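Local coordinates for monoglyceride lipase (Saccharomyces cerevisiae, PDB 4ZWN), which hydrolyses monoacylglycerols, preferably monounsaturated ones, to glycerol and free fatty acid, and also takes part in fatty acid ethyl ester breakdown, at residues A218-G221 with M225-P228; F70-K75 with R301-S306; K208-D213 with D272-P277; D95-G98 with T102-G105. The protein carries 2 engineered substitutions. One frame throughout, in Å; residues are numbered along the deposited sequence.

Interaction 1. Residues A218-G221 with M225-P228; sequences AFLG and MSVP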
loop_
_atom_site.group_PDB
_atom_site.type_symbol
_atom_site.label_atom_id
_atom_site.label_comp_id
_atom_site.label_asym_id
_atom_site.label_seq_id
_atom_site.Cartn_x
_atom_site.Cartn_y
_atom_site.Cartn_z
ATOM N N ALA A 218 13.922 -7.662 13.532
ATOM C CA ALA A 218 13.691 -8.567 14.652
ATOM C C ALA A 218 12.212 -8.641 15.004
ATOM O O ALA A 218 11.682 -9.719 15.275
ATOM C CB ALA A 218 14.502 -8.128 15.859
ATOM N N PHE A 219 11.549 -7.489 14.996
ATOM C CA PHE A 219 10.117 -7.425 15.263
ATOM C C PHE A 219 9.312 -8.210 14.233
ATOM O O PHE A 219 8.445 -9.009 14.587
ATOM C CB PHE A 219 9.642 -5.972 15.288
ATOM C CG PHE A 219 8.178 -5.809 14.989
ATOM C CD1 PHE A 219 7.224 -6.098 15.951
ATOM C CD2 PHE A 219 7.754 -5.365 13.744
ATOM C CE1 PHE A 219 5.876 -5.949 15.678
ATOM C CE2 PHE A 219 6.409 -5.216 13.466
ATOM C CZ PHE A 219 5.469 -5.507 14.433
ATOM N N LEU A 220 9.604 -7.967 12.958
ATOM C CA LEU A 220 8.853 -8.568 11.864
ATOM C C LEU A 220 8.990 -10.088 11.856
ATOM O O LEU A 220 8.014 -10.808 11.646
ATOM C CB LEU A 220 9.316 -7.992 10.525
ATOM C CG LEU A 220 8.387 -8.226 9.334
ATOM C CD1 LEU A 220 7.036 -7.569 9.576
ATOM C CD2 LEU A 220 9.021 -7.701 8.058
ATOM N N GLY A 221 10.207 -10.567 12.095
ATOM C CA GLY A 221 10.476 -11.993 12.110
ATOM C C GLY A 221 9.854 -12.713 13.293
ATOM O O GLY A 221 9.665 -13.929 13.257
ATOM N N MET A 225 1.543 -12.020 13.835
ATOM C CA MET A 225 0.610 -11.577 12.802
ATOM C C MET A 225 1.277 -11.491 11.431
ATOM O O MET A 225 0.607 -11.284 10.420
ATOM C CB MET A 225 0.012 -10.215 13.170
ATOM C CG MET A 225 -1.061 -10.255 14.248
ATOM S SD MET A 225 -2.630 -10.912 13.645
ATOM C CE MET A 225 -2.927 -9.847 12.235
ATOM N N SER A 226 2.596 -11.645 11.402
ATOM C CA SER A 226 3.349 -11.567 10.153
ATOM C C SER A 226 3.789 -12.948 9.678
ATOM O O SER A 226 3.861 -13.210 8.477
ATOM C CB SER A 226 4.569 -10.660 10.319
ATOM O OG SER A 226 4.182 -9.336 10.648
ATOM N N VAL A 227 4.088 -13.823 10.631
ATOM C CA VAL A 227 4.523 -15.180 10.329
ATOM C C VAL A 227 3.545 -16.173 10.950
ATOM O O VAL A 227 3.151 -16.009 12.104
ATOM C CB VAL A 227 5.949 -15.445 10.862
ATOM C CG1 VAL A 227 6.587 -16.632 10.148
ATOM C CG2 VAL A 227 6.818 -14.206 10.700
ATOM N N PRO A 228 3.131 -17.198 10.186
ATOM C CA PRO A 228 3.474 -17.440 8.781
ATOM C C PRO A 228 2.619 -16.622 7.817
ATOM O O PRO A 228 1.552 -16.136 8.189
ATOM C CB PRO A 228 3.205 -18.935 8.612
ATOM C CG PRO A 228 2.110 -19.212 9.574
ATOM C CD PRO A 228 2.351 -18.311 10.757
#

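Interaction 2. Residues F70-K75 with R301-S306; sequences FGEYTK and RHSIFS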
loop_
_atom_site.group_PDB
_atom_site.type_symbol
_atom_site.label_atom_id
_atom_site.label_comp_id
_atom_site.label_asym_id
_atom_site.label_seq_id
_atom_site.Cartn_x
_atom_site.Cartn_y
_atom_site.Cartn_z
ATOM N N PHE A 70 1.122 -7.100 0.591
ATOM C CA PHE A 70 1.017 -8.515 0.914
ATOM C C PHE A 70 1.768 -8.820 2.205
ATOM O O PHE A 70 2.924 -8.429 2.366
ATOM C CB PHE A 70 1.557 -9.363 -0.240
ATOM C CG PHE A 70 1.445 -10.847 -0.012
ATOM C CD1 PHE A 70 0.204 -11.449 0.132
ATOM C CD2 PHE A 70 2.580 -11.642 0.039
ATOM C CE1 PHE A 70 0.097 -12.814 0.336
ATOM C CE2 PHE A 70 2.481 -13.008 0.240
ATOM C CZ PHE A 70 1.237 -13.594 0.391
ATOM N N GLY A 71 1.096 -9.497 3.131
ATOM C CA GLY A 71 1.705 -9.859 4.398
ATOM C C GLY A 71 1.600 -8.801 5.479
ATOM O O GLY A 71 1.960 -9.046 6.631
ATOM N N GLU A 72 1.108 -7.623 5.110
ATOM C CA GLU A 72 0.988 -6.518 6.052
ATOM C C GLU A 72 -0.402 -6.452 6.682
ATOM O O GLU A 72 -1.301 -7.207 6.309
ATOM C CB GLU A 72 1.312 -5.191 5.360
ATOM C CG GLU A 72 2.770 -5.035 4.950
ATOM C CD GLU A 72 3.070 -3.652 4.408
ATOM O OE1 GLU A 72 2.108 -2.934 4.055
ATOM O OE2 GLU A 72 4.262 -3.277 4.343
ATOM N N TYR A 73 -0.560 -5.544 7.640
ATOM C CA TYR A 73 -1.834 -5.319 8.320
ATOM C C TYR A 73 -1.769 -3.981 9.061
ATOM O O TYR A 73 -0.805 -3.232 8.896
ATOM C CB TYR A 73 -2.168 -6.477 9.277
ATOM C CG TYR A 73 -1.177 -6.669 10.406
ATOM C CD1 TYR A 73 0.100 -7.154 10.159
ATOM C CD2 TYR A 73 -1.525 -6.379 11.718
ATOM C CE1 TYR A 73 1.009 -7.328 11.180
ATOM C CE2 TYR A 73 -0.624 -6.554 12.749
ATOM C CZ TYR A 73 0.645 -7.025 12.473
ATOM O OH TYR A 73 1.552 -7.204 13.493
ATOM N N THR A 74 -2.787 -3.683 9.865
ATOM C CA THR A 74 -2.929 -2.365 10.492
ATOM C C THR A 74 -1.685 -1.864 11.232
ATOM O O THR A 74 -1.257 -0.731 11.021
ATOM C CB THR A 74 -4.104 -2.348 11.488
ATOM O OG1 THR A 74 -3.905 -3.363 12.480
ATOM C CG2 THR A 74 -5.420 -2.595 10.766
ATOM N N LYS A 75 -1.109 -2.705 12.089
ATOM C CA LYS A 75 0.030 -2.309 12.920
ATOM C C LYS A 75 1.222 -1.824 12.096
ATOM O O LYS A 75 1.969 -0.944 12.530
ATOM C CB LYS A 75 0.465 -3.471 13.826
ATOM C CG LYS A 75 1.692 -3.173 14.686
ATOM C CD LYS A 75 2.074 -4.357 15.563
ATOM C CE LYS A 75 1.222 -4.417 16.821
ATOM N NZ LYS A 75 1.463 -3.237 17.695
ATOM N N ARG A 301 15.420 0.814 1.249
ATOM C CA ARG A 301 15.098 -0.490 0.772
ATOM C C ARG A 301 13.618 -0.551 0.557
ATOM O O ARG A 301 13.011 0.435 0.272
ATOM C CB ARG A 301 15.550 -1.528 1.773
ATOM C CG ARG A 301 17.041 -1.699 1.772
ATOM C CD ARG A 301 17.526 -2.887 2.543
ATOM N NE ARG A 301 18.977 -2.914 2.575
ATOM C CZ ARG A 301 19.728 -3.714 3.321
ATOM N NH1 ARG A 301 19.214 -4.587 4.138
ATOM N NH2 ARG A 301 21.022 -3.614 3.259
ATOM N N HIS A 302 13.033 -1.715 0.673
ATOM C CA HIS A 302 11.600 -1.853 0.423
ATOM C C HIS A 302 10.505 -1.143 1.224
ATOM O O HIS A 302 9.734 -0.366 0.664
ATOM C CB HIS A 302 11.281 -3.346 0.464
ATOM C CG HIS A 302 9.951 -3.694 -0.133
ATOM N ND1 HIS A 302 9.560 -3.257 -1.378
ATOM C CD2 HIS A 302 8.929 -4.438 0.345
ATOM C CE1 HIS A 302 8.349 -3.717 -1.644
ATOM N NE2 HIS A 302 7.943 -4.437 -0.611
ATOM N N SER A 303 10.432 -1.413 2.523
ATOM C CA SER A 303 9.360 -0.869 3.361
ATOM C C SER A 303 9.788 0.479 3.939
ATOM O O SER A 303 10.083 0.584 5.130
ATOM C CB SER A 303 8.990 -1.822 4.502
ATOM O OG SER A 303 8.467 -3.039 4.001
ATOM N N ILE A 304 9.802 1.507 3.097
ATOM C CA ILE A 304 10.329 2.814 3.482
ATOM C C ILE A 304 9.388 3.610 4.387
ATOM O O ILE A 304 9.823 4.499 5.117
ATOM C CB ILE A 304 10.651 3.666 2.239
ATOM C CG1 ILE A 304 9.409 3.824 1.358
ATOM C CG2 ILE A 304 11.790 3.040 1.450
ATOM C CD1 ILE A 304 9.633 4.682 0.126
ATOM N N PHE A 305 8.100 3.287 4.339
ATOM C CA PHE A 305 7.096 4.023 5.101
ATOM C C PHE A 305 6.734 3.357 6.421
ATOM O O PHE A 305 5.905 3.875 7.168
ATOM C CB PHE A 305 5.817 4.193 4.276
ATOM C CG PHE A 305 5.813 5.403 3.395
ATOM C CD1 PHE A 305 5.579 6.658 3.928
ATOM C CD2 PHE A 305 6.014 5.284 2.030
ATOM C CE1 PHE A 305 5.565 7.778 3.119
ATOM C CE2 PHE A 305 5.996 6.397 1.216
ATOM C CZ PHE A 305 5.769 7.646 1.764
ATOM N N SER A 306 7.334 2.208 6.711
ATOM C CA SER A 306 6.885 1.432 7.860
ATOM C C SER A 306 8.011 0.801 8.672
ATOM O O SER A 306 8.020 0.903 9.900
ATOM C CB SER A 306 5.921 0.338 7.396
ATOM O OG SER A 306 6.556 -0.547 6.490
HETATM O O HOH W 1 4.692 -0.416 4.432
HETATM O O HOH W 2 6.281 -4.831 4.380
#

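Interaction 3. Residues K208-D213 with D272-P277; sequences KGITSD and DTINDP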
loop_
_atom_site.group_PDB
_atom_site.type_symbol
_atom_site.label_atom_id
_atom_site.label_comp_id
_atom_site.label_asym_id
_atom_site.label_seq_id
_atom_site.Cartn_x
_atom_site.Cartn_y
_atom_site.Cartn_z
ATOM N N LYS A 208 16.036 -8.976 5.056
ATOM C CA LYS A 208 17.115 -8.108 4.596
ATOM C C LYS A 208 16.672 -7.256 3.410
ATOM O O LYS A 208 17.133 -6.128 3.241
ATOM C CB LYS A 208 18.348 -8.937 4.231
ATOM C CG LYS A 208 19.227 -9.277 5.429
ATOM C CD LYS A 208 20.394 -10.175 5.042
ATOM C CE LYS A 208 21.515 -10.094 6.070
ATOM N NZ LYS A 208 21.017 -10.267 7.463
ATOM N N GLY A 209 15.772 -7.794 2.596
ATOM C CA GLY A 209 15.255 -7.060 1.457
ATOM C C GLY A 209 14.186 -6.061 1.859
ATOM O O GLY A 209 14.026 -5.017 1.225
ATOM N N ILE A 210 13.457 -6.382 2.921
ATOM C CA ILE A 210 12.358 -5.542 3.377
ATOM C C ILE A 210 12.865 -4.249 4.009
ATOM O O ILE A 210 12.384 -3.162 3.684
ATOM C CB ILE A 210 11.461 -6.299 4.378
ATOM C CG1 ILE A 210 10.646 -7.366 3.640
ATOM C CG2 ILE A 210 10.532 -5.343 5.102
ATOM C CD1 ILE A 210 9.803 -8.232 4.540
ATOM N N THR A 211 13.847 -4.364 4.898
ATOM C CA THR A 211 14.386 -3.192 5.584
ATOM C C THR A 211 15.867 -3.330 5.928
ATOM O O THR A 211 16.395 -4.438 6.026
ATOM C CB THR A 211 13.617 -2.901 6.881
ATOM O OG1 THR A 211 14.174 -1.743 7.514
ATOM C CG2 THR A 211 13.713 -4.083 7.831
ATOM N N SER A 212 16.525 -2.190 6.118
ATOM C CA SER A 212 17.928 -2.168 6.509
ATOM C C SER A 212 18.083 -2.093 8.027
ATOM O O SER A 212 19.161 -2.361 8.558
ATOM C CB SER A 212 18.650 -0.990 5.854
ATOM O OG SER A 212 18.164 0.245 6.350
ATOM N N ASP A 213 17.007 -1.725 8.719
ATOM C CA ASP A 213 17.036 -1.610 10.177
ATOM C C ASP A 213 16.780 -2.957 10.845
ATOM O O ASP A 213 15.728 -3.568 10.651
ATOM C CB ASP A 213 16.008 -0.584 10.662
ATOM C CG ASP A 213 16.196 -0.219 12.125
ATOM O OD1 ASP A 213 17.318 -0.391 12.644
ATOM O OD2 ASP A 213 15.226 0.246 12.756
ATOM N N ASP A 272 15.946 -1.032 -3.158
ATOM C CA ASP A 272 14.865 -2.007 -3.110
ATOM C C ASP A 272 15.182 -3.186 -4.030
ATOM O O ASP A 272 15.262 -3.033 -5.248
ATOM C CB ASP A 272 13.538 -1.353 -3.507
ATOM C CG ASP A 272 12.330 -2.223 -3.197
ATOM O OD1 ASP A 272 12.483 -3.456 -3.062
ATOM O OD2 ASP A 272 11.216 -1.669 -3.101
ATOM N N THR A 273 15.368 -4.361 -3.438
ATOM C CA THR A 273 15.674 -5.559 -4.211
ATOM C C THR A 273 14.493 -6.520 -4.209
ATOM O O THR A 273 14.622 -7.680 -4.596
ATOM C CB THR A 273 16.918 -6.280 -3.673
ATOM O OG1 THR A 273 16.756 -6.529 -2.270
ATOM C CG2 THR A 273 18.160 -5.428 -3.896
ATOM N N ILE A 274 13.340 -6.025 -3.768
ATOM C CA ILE A 274 12.104 -6.795 -3.813
ATOM C C ILE A 274 11.286 -6.367 -5.029
ATOM O O ILE A 274 11.008 -7.174 -5.914
ATOM C CB ILE A 274 11.284 -6.623 -2.522
ATOM C CG1 ILE A 274 12.076 -7.163 -1.328
ATOM C CG2 ILE A 274 9.943 -7.336 -2.635
ATOM C CD1 ILE A 274 11.345 -7.074 -0.007
ATOM N N ASN A 275 10.911 -5.091 -5.069
ATOM C CA ASN A 275 10.264 -4.518 -6.245
ATOM C C ASN A 275 11.229 -3.609 -6.999
ATOM O O ASN A 275 11.776 -2.668 -6.429
ATOM C CB ASN A 275 9.005 -3.739 -5.853
ATOM C CG ASN A 275 7.925 -4.629 -5.270
ATOM O OD1 ASN A 275 7.962 -5.850 -5.423
ATOM N ND2 ASN A 275 6.950 -4.021 -4.603
ATOM N N ASP A 276 11.439 -3.894 -8.279
ATOM C CA ASP A 276 12.409 -3.150 -9.075
ATOM C C ASP A 276 12.001 -1.693 -9.265
ATOM O O ASP A 276 10.876 -1.404 -9.682
ATOM C CB ASP A 276 12.599 -3.816 -10.439
ATOM C CG ASP A 276 13.946 -3.498 -11.061
ATOM O OD1 ASP A 276 14.381 -2.331 -11.002
ATOM O OD2 ASP A 276 14.578 -4.425 -11.609
ATOM N N PRO A 277 12.923 -0.766 -8.959
ATOM C CA PRO A 277 12.718 0.663 -9.222
ATOM C C PRO A 277 12.434 0.953 -10.696
ATOM O O PRO A 277 11.864 1.998 -11.008
ATOM C CB PRO A 277 14.043 1.291 -8.786
ATOM C CG PRO A 277 14.564 0.364 -7.744
ATOM C CD PRO A 277 14.165 -1.010 -8.202
#

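Interaction 4. Residues D95-G98 with T102-G105; sequences DQRG and TSPG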
loop_
_atom_site.group_PDB
_atom_site.type_symbol
_atom_site.label_atom_id
_atom_site.label_comp_id
_atom_site.label_asym_id
_atom_site.label_seq_id
_atom_site.Cartn_x
_atom_site.Cartn_y
_atom_site.Cartn_z
ATOM N N ASP A 95 -7.616 -4.192 6.932
ATOM C CA ASP A 95 -7.019 -5.457 6.534
ATOM C C ASP A 95 -7.832 -6.011 5.371
ATOM O O ASP A 95 -9.021 -6.286 5.514
ATOM C CB ASP A 95 -6.978 -6.447 7.704
ATOM C CG ASP A 95 -6.006 -6.025 8.799
ATOM O OD1 ASP A 95 -5.218 -5.079 8.581
ATOM O OD2 ASP A 95 -6.020 -6.653 9.879
ATOM N N GLN A 96 -7.194 -6.147 4.212
ATOM C CA GLN A 96 -7.891 -6.580 3.007
ATOM C C GLN A 96 -8.260 -8.056 3.076
ATOM O O GLN A 96 -7.719 -8.804 3.892
ATOM C CB GLN A 96 -7.033 -6.321 1.766
ATOM C CG GLN A 96 -6.584 -4.881 1.596
ATOM C CD GLN A 96 -5.638 -4.709 0.423
ATOM O OE1 GLN A 96 -6.013 -4.929 -0.728
ATOM N NE2 GLN A 96 -4.399 -4.325 0.712
ATOM N N ARG A 97 -9.185 -8.464 2.212
ATOM C CA ARG A 97 -9.582 -9.861 2.113
ATOM C C ARG A 97 -8.369 -10.731 1.800
ATOM O O ARG A 97 -7.669 -10.505 0.816
ATOM C CB ARG A 97 -10.660 -10.037 1.040
ATOM C CG ARG A 97 -11.291 -11.421 1.002
ATOM C CD ARG A 97 -12.289 -11.528 -0.141
ATOM N NE ARG A 97 -13.291 -10.467 -0.090
ATOM C CZ ARG A 97 -14.522 -10.619 0.389
ATOM N NH1 ARG A 97 -14.918 -11.797 0.853
ATOM N NH2 ARG A 97 -15.363 -9.594 0.396
ATOM N N GLY A 98 -8.121 -11.717 2.655
ATOM C CA GLY A 98 -6.987 -12.604 2.490
ATOM C C GLY A 98 -5.846 -12.260 3.426
ATOM O O GLY A 98 -4.840 -12.970 3.481
ATOM N N THR A 102 -8.954 -9.835 8.994
ATOM C CA THR A 102 -10.104 -9.994 8.110
ATOM C C THR A 102 -10.270 -11.444 7.671
ATOM O O THR A 102 -11.384 -11.969 7.622
ATOM C CB THR A 102 -9.978 -9.101 6.858
ATOM O OG1 THR A 102 -9.988 -7.723 7.251
ATOM C CG2 THR A 102 -11.129 -9.353 5.892
ATOM N N SER A 103 -9.152 -12.090 7.358
ATOM C CA SER A 103 -9.180 -13.458 6.858
ATOM C C SER A 103 -8.149 -14.353 7.538
ATOM O O SER A 103 -7.071 -14.586 6.992
ATOM C CB SER A 103 -8.955 -13.463 5.347
ATOM O OG SER A 103 -9.946 -12.696 4.689
ATOM N N PRO A 104 -8.477 -14.857 8.739
ATOM C CA PRO A 104 -7.591 -15.767 9.471
ATOM C C PRO A 104 -7.797 -17.239 9.101
ATOM O O PRO A 104 -8.863 -17.615 8.611
ATOM C CB PRO A 104 -7.979 -15.518 10.927
ATOM C CG PRO A 104 -9.432 -15.194 10.855
ATOM C CD PRO A 104 -9.648 -14.468 9.546
ATOM N N GLY A 105 -6.772 -18.053 9.337
ATOM C CA GLY A 105 -6.858 -19.488 9.133
ATOM C C GLY A 105 -7.043 -19.906 7.688
ATOM O O GLY A 105 -6.157 -19.702 6.857
#

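Interaction 1. Residues A218-G221 with M225-P228
Leu220 holds CG opposite its backbone N (chi1 -164°), and Ser226 holds OG opposite its carbonyl carbon (chi1 -62°); together these torsions bring one leucine methyl to the serine hydroxymethyl group. CD1 of Leu220 lies 3.5 Å from OG of Ser226, while the same CD1 stands 4.0 Å from CB of Ser226, so both atoms of the short side chain bear on a single branch of the leucine. One residue further along, a valine methyl meets backbone carbonyls: CG2 of Val227 is 3.7 Å from O of Leu220 and 3.8 Å from O of Gly221, touching two successive carbonyl oxygens of helix 214-222. The CA spacing agrees with this pairing, 6.5 Å from Leu220 to Ser226 and 7.0 Å from Gly221 to Val227. The loop thus turns back beside the helix it has just left, before a cis peptide at Pro228 leads it on to strand 231-232. Both elements belong to the region inserted between strands 165-169 and 264-269, the place of the cap domain in monoglyceride lipases. Leu220 also packs on Leu207, Ile210 and Leu307, and its side chain is about 8 Å from that of His302. No hydrogen bond joins the two segments. The polar need of buried Ser226 OG is met instead by Asp223 OD2, in the connecting turn, and that bond probably helps to hold the hydroxyl's rotation with the leucine methyl against it. Cohesion between helix and returning loop therefore rests on van der Waals packing, with the specific polar bond made locally.

Interaction 2. Residues F70-K75 with R301-S306
Glu72 meets Ser303 and Ser306 across two loops of different shape. Residue 72 is extended (phi/psi -95°/174°) and follows Gly71, whose positive phi suits glycine, whereas Ser303 is the centre of an inverse gamma turn, closed by a weak bond from Ile304 N to His302 O. Ser303 and Ser306 both direct their CB atoms to the other loop. CG of Glu72 lies opposite the carbonyl carbon (chi1 -68°), and the chain runs extended beyond it, carrying the carboxylate between the loops. Direct contact is slight: OE2 of Glu72 stays 4.2 Å from OG of Ser303 and likewise 4.2 Å from OG of Ser306, and just 46 Å² is buried. Water fills the interval. One water donates to Glu72 OE2 at 2.9 Å and accepts from Ser306 OG at 2.8 Å. Another is 2.9 Å from Ser303 OG, with the donor undecided; its 2.5 Å approach to Glu72 OE2 is short enough to leave that distance doubtful. In the alpha/beta-hydrolase fold the loop after strand 62-67 borders the catalytic centre and generally helps to form the oxyanion hole, while the opposing loop, after strand 292-297, carries the inferred charge-relay histidine His302. Glu72 lies at their junction, its side chain about 6 Å from that of the probable nucleophile Ser144. The other carboxylate oxygen, OE1, accepts from Gly69 N within its own loop, while OE2 serves the two bridging waters. His143 of strand 138-143 packs against both Glu72 and Ser303.

Interaction 3. Residues K208-D213 with D272-P277
An apolar side chain laid on a helix end is the essence of this contact: Ile274, in the loop that follows strand 264-269, rests on Gly209 and Ile210 at the close of helix 207-210. With CG1 opposite its carbonyl carbon (chi1 -63°), Ile274 brings CD1 within 3.5 Å of C of Gly209, and its CG1 is 3.9 Å from O of Gly209. The same CD1 meets CG1 of Ile210 at 3.7 Å, the two isoleucine side chains crossing at a slant. Gly209 permits this closeness, since a CB placed on it would fall tightly at 3.3 Å from CG1 of Ile274. Putting an alanine at Ile274 would probably leave a gap beside Gly209 and take from Ile210 its apolar partner here. OG1 of Thr273 touches loosely, 4.1 Å from CA of Gly209. Asp272, the probable charge-relay acid, shapes this loop. Its OD1 takes a bond from Ile274 N (2.8 Å), arriving nearly in line with C-O, and another from Asn275 N (3.0 Å), which comes from above the carboxylate, 53° out of its plane. These make an Asx turn and an Asx motif, and they hold the carboxylate while OD2 accepts from His302 ND1. The loop of this acid therefore also presents Ile274 to the helix, its side chain about 4 Å from that of His302, and Asn275 ND2 bonds to Ser144 OG. Helix 177-182 flanks the loop, Thr179 touching Ile274, and helix 277-286 starts directly after it, whereas helix 207-210 leads through an ST turn at Thr211 into helix 214-222.

Interaction 4. Residues D95-G98 with T102-G105
Thr102 and Ser103 form the close-packed part of this contact with Asp95, Gln96 and Gly98. With OG1 turned opposite its carbonyl carbon (chi1 -64°), Thr102 donates through OG1 to O of Asp95 at 2.5 Å, a very short separation whose exact value deserves caution, and CB of Thr102 is 3.7 Å from O of Gln96. The same OG1 also accepts from Gly47 N in strand 44-51. Further on, Gly98 N donates to OG of Ser103 at 2.9 Å, nearly straight at 161°. Gly98 has a phi of 102°, a value that calls for glycine. Both segments belong to the loop that leaves strand 89-94 of the alpha/beta-hydrolase sheet and runs toward helix 113-134, and the two bonds join its two limbs where it folds back. Replacing Ser103 with an alanine would probably remove the serine acceptor of Gly98 N and let this turn shift. Packing is looser at Arg97, where CA is 4.1 Å from CG2 of Thr102 and CG is equally distant from OG of Ser103. Its guanidinium group leaves the contact for a salt bridge with Asp119, and Pro104 and Gly105, after Ser103, lie exposed to solvent.

In the fold
Interactions 2 and 3 meet at the probable charge relay: His302 ND1 is 2.9 Å from Asp272 OD2, and Ser303 N is 2.9 Å from Ile210 O, so the histidine loop is tied to both the acid loop and the helix end. Interaction 1 reaches the same region from helix 214-222, with Leu220 CD2 3.6 Å from Ile210 CD1. It also touches the other loop of interaction 2, Met225 CB being 3.3 Å from Tyr73 CZ. Interaction 4 meets this loop through Asp95 OD1, 3.1 Å from Thr74 N. Interactions 3 and 4 do not touch; their centres are about 25 Å apart and their nearest atoms about 13 Å apart.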